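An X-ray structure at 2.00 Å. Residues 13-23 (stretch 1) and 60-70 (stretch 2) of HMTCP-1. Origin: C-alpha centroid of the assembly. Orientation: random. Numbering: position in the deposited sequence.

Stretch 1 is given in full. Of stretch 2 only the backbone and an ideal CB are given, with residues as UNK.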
# COMPACT_ATOMS: atom_id res chain seq x y z
N HIS A 13 6.37 -0.20 -19.35
CA HIS A 13 7.15 -1.42 -19.23
C HIS A 13 8.39 -1.29 -18.35
O HIS A 13 8.90 -0.18 -18.10
CB HIS A 13 7.51 -2.01 -20.60
CG HIS A 13 8.36 -1.12 -21.45
ND1 HIS A 13 7.88 -0.50 -22.59
CD2 HIS A 13 9.68 -0.80 -21.37
CE1 HIS A 13 8.87 0.15 -23.18
NE2 HIS A 13 9.97 -0.01 -22.46
N LEU A 14 8.83 -2.43 -17.83
CA LEU A 14 10.00 -2.51 -16.98
C LEU A 14 10.85 -3.69 -17.45
O LEU A 14 10.37 -4.82 -17.50
CB LEU A 14 9.58 -2.71 -15.52
CG LEU A 14 8.87 -1.50 -14.91
CD1 LEU A 14 8.03 -1.90 -13.71
CD2 LEU A 14 9.90 -0.47 -14.54
N TRP A 15 12.07 -3.39 -17.87
CA TRP A 15 12.99 -4.41 -18.35
C TRP A 15 14.10 -4.57 -17.33
O TRP A 15 14.72 -3.59 -16.93
CB TRP A 15 13.61 -4.01 -19.70
CG TRP A 15 12.70 -3.99 -20.90
CD1 TRP A 15 12.22 -2.88 -21.54
CD2 TRP A 15 12.24 -5.11 -21.66
NE1 TRP A 15 11.52 -3.24 -22.66
CE2 TRP A 15 11.51 -4.60 -22.76
CE3 TRP A 15 12.39 -6.50 -21.54
CZ2 TRP A 15 10.93 -5.43 -23.72
CZ3 TRP A 15 11.81 -7.33 -22.50
CH2 TRP A 15 11.09 -6.79 -23.58
N VAL A 16 14.35 -5.81 -16.92
CA VAL A 16 15.40 -6.11 -15.95
C VAL A 16 16.79 -5.78 -16.50
O VAL A 16 17.03 -5.85 -17.72
CB VAL A 16 15.34 -7.62 -15.54
CG1 VAL A 16 15.79 -8.50 -16.69
CG2 VAL A 16 16.15 -7.88 -14.30
N HIS A 17 17.67 -5.33 -15.62
CA HIS A 17 19.05 -5.03 -16.01
C HIS A 17 19.94 -5.98 -15.23
O HIS A 17 20.75 -6.73 -15.79
CB HIS A 17 19.43 -3.60 -15.68
CG HIS A 17 20.77 -3.22 -16.20
ND1 HIS A 17 20.99 -2.92 -17.52
CD2 HIS A 17 21.98 -3.17 -15.60
CE1 HIS A 17 22.28 -2.71 -17.72
NE2 HIS A 17 22.90 -2.86 -16.56
N GLN A 18 19.73 -5.95 -13.92
CA GLN A 18 20.43 -6.79 -12.98
C GLN A 18 19.31 -7.29 -12.07
O GLN A 18 18.24 -6.67 -12.01
CB GLN A 18 21.41 -5.94 -12.19
CG GLN A 18 22.35 -6.72 -11.32
CD GLN A 18 23.30 -5.81 -10.57
OE1 GLN A 18 22.89 -5.11 -9.64
NE2 GLN A 18 24.57 -5.82 -10.98
N GLU A 19 19.54 -8.39 -11.37
CA GLU A 19 18.53 -8.95 -10.48
C GLU A 19 17.96 -7.87 -9.57
O GLU A 19 18.71 -7.22 -8.85
CB GLU A 19 19.14 -10.07 -9.62
CG GLU A 19 18.37 -11.40 -9.64
CD GLU A 19 17.20 -11.44 -8.68
OE1 GLU A 19 16.10 -10.98 -9.03
OE2 GLU A 19 17.39 -11.97 -7.56
N GLY A 20 16.66 -7.63 -9.67
CA GLY A 20 16.02 -6.63 -8.84
C GLY A 20 16.06 -5.18 -9.32
O GLY A 20 15.43 -4.32 -8.70
N ILE A 21 16.82 -4.90 -10.38
CA ILE A 21 16.90 -3.54 -10.90
C ILE A 21 16.37 -3.53 -12.33
O ILE A 21 16.87 -4.24 -13.21
CB ILE A 21 18.34 -2.97 -10.84
CG1 ILE A 21 18.85 -3.00 -9.40
CG2 ILE A 21 18.35 -1.51 -11.34
CD1 ILE A 21 20.27 -2.50 -9.23
N TYR A 22 15.32 -2.74 -12.53
CA TYR A 22 14.66 -2.61 -13.80
C TYR A 22 14.80 -1.22 -14.37
O TYR A 22 15.21 -0.29 -13.68
CB TYR A 22 13.16 -2.92 -13.62
CG TYR A 22 12.87 -4.36 -13.23
CD1 TYR A 22 13.12 -4.82 -11.94
CD2 TYR A 22 12.40 -5.26 -14.17
CE1 TYR A 22 12.89 -6.16 -11.60
CE2 TYR A 22 12.17 -6.59 -13.85
CZ TYR A 22 12.42 -7.03 -12.57
OH TYR A 22 12.20 -8.35 -12.26
N ARG A 23 14.45 -1.08 -15.64
CA ARG A 23 14.47 0.21 -16.33
C ARG A 23 13.18 0.36 -17.13
O ARG A 23 12.73 -0.60 -17.76
CB ARG A 23 15.68 0.32 -17.26
CG ARG A 23 16.98 0.59 -16.53
CD ARG A 23 18.04 1.09 -17.49
NE ARG A 23 18.34 0.10 -18.52
CZ ARG A 23 19.50 0.03 -19.16
NH1 ARG A 23 20.47 0.89 -18.89
NH2 ARG A 23 19.68 -0.92 -20.07
N UNK A 60 21.60 -16.47 -15.13
CA UNK A 60 21.52 -16.14 -13.70
C UNK A 60 20.11 -15.72 -13.31
O UNK A 60 19.68 -15.94 -12.18
CB UNK A 60 22.51 -15.03 -13.35
N UNK A 61 19.40 -15.13 -14.26
CA UNK A 61 18.05 -14.65 -14.01
C UNK A 61 16.94 -15.71 -14.08
O UNK A 61 15.83 -15.47 -13.60
CB UNK A 61 17.74 -13.54 -15.02
N UNK A 62 17.24 -16.88 -14.63
CA UNK A 62 16.26 -17.96 -14.76
C UNK A 62 15.66 -18.42 -13.43
O UNK A 62 14.51 -18.83 -13.36
CB UNK A 62 16.91 -19.16 -15.45
N UNK A 63 16.46 -18.34 -12.38
CA UNK A 63 16.03 -18.78 -11.06
C UNK A 63 15.33 -17.74 -10.19
O UNK A 63 14.73 -18.09 -9.16
CB UNK A 63 17.25 -19.30 -10.30
N UNK A 64 15.41 -16.47 -10.59
CA UNK A 64 14.80 -15.37 -9.85
C UNK A 64 13.29 -15.47 -9.67
O UNK A 64 12.60 -16.05 -10.51
CB UNK A 64 15.12 -14.05 -10.56
N UNK A 65 12.78 -14.91 -8.58
CA UNK A 65 11.34 -14.90 -8.31
C UNK A 65 10.64 -13.80 -9.13
O UNK A 65 9.43 -13.85 -9.37
CB UNK A 65 11.08 -14.69 -6.82
N UNK A 66 11.41 -12.80 -9.53
CA UNK A 66 10.94 -11.67 -10.33
C UNK A 66 11.17 -11.97 -11.81
O UNK A 66 12.12 -12.68 -12.18
CB UNK A 66 11.65 -10.38 -9.92
N UNK A 67 10.33 -11.40 -12.69
CA UNK A 67 10.44 -11.62 -14.14
C UNK A 67 11.47 -10.78 -14.87
O UNK A 67 12.02 -9.81 -14.33
CB UNK A 67 9.08 -11.36 -14.79
N UNK A 68 11.73 -11.17 -16.12
CA UNK A 68 12.66 -10.47 -16.99
C UNK A 68 12.02 -9.15 -17.43
O UNK A 68 12.72 -8.17 -17.69
CB UNK A 68 13.04 -11.33 -18.20
N UNK A 69 10.70 -9.14 -17.51
CA UNK A 69 10.00 -7.94 -17.94
C UNK A 69 8.54 -7.90 -17.52
O UNK A 69 7.89 -8.94 -17.37
CB UNK A 69 10.09 -7.81 -19.46
N UNK A 70 8.03 -6.68 -17.38
CA UNK A 70 6.64 -6.42 -17.04
C UNK A 70 6.15 -5.46 -18.11
O UNK A 70 6.86 -4.52 -18.46
CB UNK A 70 6.48 -5.85 -15.63

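At position 60 the backbone is helical (phi/psi -78/-30) and CA-to-CB points toward stretch 1, yet no atom of it lies within 5.5 Å of the ideal CB, so almost any side chain fits; His-60 leads its ring away. Position 61 is also helical, with CB sideways and a gap before Val-16 and Glu-19. A medium or long apolar chain could bridge it. Leu-61 does, placing CD1 4.0 Å from Val-16 CG1 and CD2 4.0 Å from Glu-19 CG.

Positions 62 and 63 are the middle of a type I turn and out of reach of stretch 1, leaving the choice open; they are Leu-62 and Thr-63.

Position 64 is more constrained. Its CB points toward stretch 1 and lies 3.6 Å from Glu-19 OE1, an acceptor that invites a short donor such as serine or threonine. Ser-64, with chi1 t, donates from OG to Glu-19 OE1 at 2.6 Å, while its OG accepts from the backbone N of position 66 at 3.2 Å.

Position 65 points sideways with nothing near and tolerates many residues; Gln-65 makes no contact with stretch 1.

At 66 the ideal CB is tight, 3.1 Å from Tyr-22 OH. The CB points toward stretch 1, and an apolar chain that bends past the hydroxyl would suit. Leu-66 brings its CD2 4.5 Å from Glu-19 OE1.

At 67, phi of -82° and psi of 168° allow proline among many residues, and the visible carbonyl is the main feature: Tyr-22 OH donates to the position's O at 2.5 Å. Pro-67 sets its CD 3.8 Å from Tyr-22 OH.

Position 68 accepts Val-16 N at its O (3.0 Å, 170°). CB points away but lies 4.2 Å from Val-16 CG1, favouring an aliphatic chain. Leu-68 brings CD2 4.1 Å from that CG1.

Position 69 pairs with Trp-15 in a non-hydrogen-bonded antiparallel bridge, its ideal CB only 3.4 Å from Trp-15 CE3. A flexible or flat apolar chain could pack against the indole. Met-69 does so obliquely, with SD 4.3 Å from the centroid of the six-membered ring of Trp-15.

Position 70 pairs with Leu-14 through N to Leu-14 O (3.0 Å) and Leu-14 N to its O (2.9 Å). CB shares the sheet face of Leu-14, with Tyr-22 beyond, so a large apolar or aromatic residue suits. Trp-70 sets CZ3 over one face of the Tyr-22 ring, 3.6 Å from Tyr-22 CZ, and CE3 4.1 Å from Leu-14 CD1.

Stretch 2, residues 60-70: HLLTSQLPLMW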
# COMPACT_ATOMS: atom_id res chain seq x y z
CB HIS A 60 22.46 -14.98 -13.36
CG HIS A 60 23.87 -15.39 -13.11
ND1 HIS A 60 24.93 -14.92 -13.86
CD2 HIS A 60 24.41 -16.19 -12.16
CE1 HIS A 60 26.06 -15.42 -13.38
NE2 HIS A 60 25.77 -16.19 -12.35
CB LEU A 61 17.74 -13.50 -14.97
CG LEU A 61 18.77 -12.37 -14.95
CD1 LEU A 61 18.53 -11.41 -16.11
CD2 LEU A 61 18.73 -11.64 -13.62
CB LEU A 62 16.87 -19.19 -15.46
CG LEU A 62 17.34 -19.16 -16.92
CD1 LEU A 62 17.98 -20.50 -17.22
CD2 LEU A 62 16.19 -18.90 -17.89
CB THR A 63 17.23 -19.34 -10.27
OG1 THR A 63 18.23 -18.32 -10.14
CG2 THR A 63 17.81 -20.55 -11.00
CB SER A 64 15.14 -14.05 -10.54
OG SER A 64 14.56 -12.95 -9.85
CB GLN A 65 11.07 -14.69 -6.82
CG GLN A 65 11.56 -15.83 -5.93
CD GLN A 65 11.24 -15.60 -4.47
OE1 GLN A 65 11.94 -14.86 -3.79
NE2 GLN A 65 10.16 -16.21 -4.00
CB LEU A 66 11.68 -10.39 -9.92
CG LEU A 66 11.10 -9.49 -8.82
CD1 LEU A 66 9.95 -10.17 -8.09
CD2 LEU A 66 12.20 -9.07 -7.86
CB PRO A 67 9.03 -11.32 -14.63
CG PRO A 67 8.63 -10.17 -13.75
CD PRO A 67 9.15 -10.57 -12.38
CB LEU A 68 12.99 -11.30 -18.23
CG LEU A 68 13.70 -12.64 -18.11
CD1 LEU A 68 13.86 -13.23 -19.49
CD2 LEU A 68 15.06 -12.46 -17.45
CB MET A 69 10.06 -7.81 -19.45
CG MET A 69 9.35 -8.94 -20.17
SD MET A 69 8.29 -8.36 -21.50
CE MET A 69 6.75 -8.23 -20.64
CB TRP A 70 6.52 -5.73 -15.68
CG TRP A 70 6.43 -6.64 -14.50
CD1 TRP A 70 5.46 -7.56 -14.26
CD2 TRP A 70 7.28 -6.62 -13.35
NE1 TRP A 70 5.64 -8.11 -13.01
CE2 TRP A 70 6.75 -7.55 -12.43
CE3 TRP A 70 8.43 -5.90 -13.00
CZ2 TRP A 70 7.32 -7.77 -11.17
CZ3 TRP A 70 9.01 -6.13 -11.75
CH2 TRP A 70 8.45 -7.06 -10.85
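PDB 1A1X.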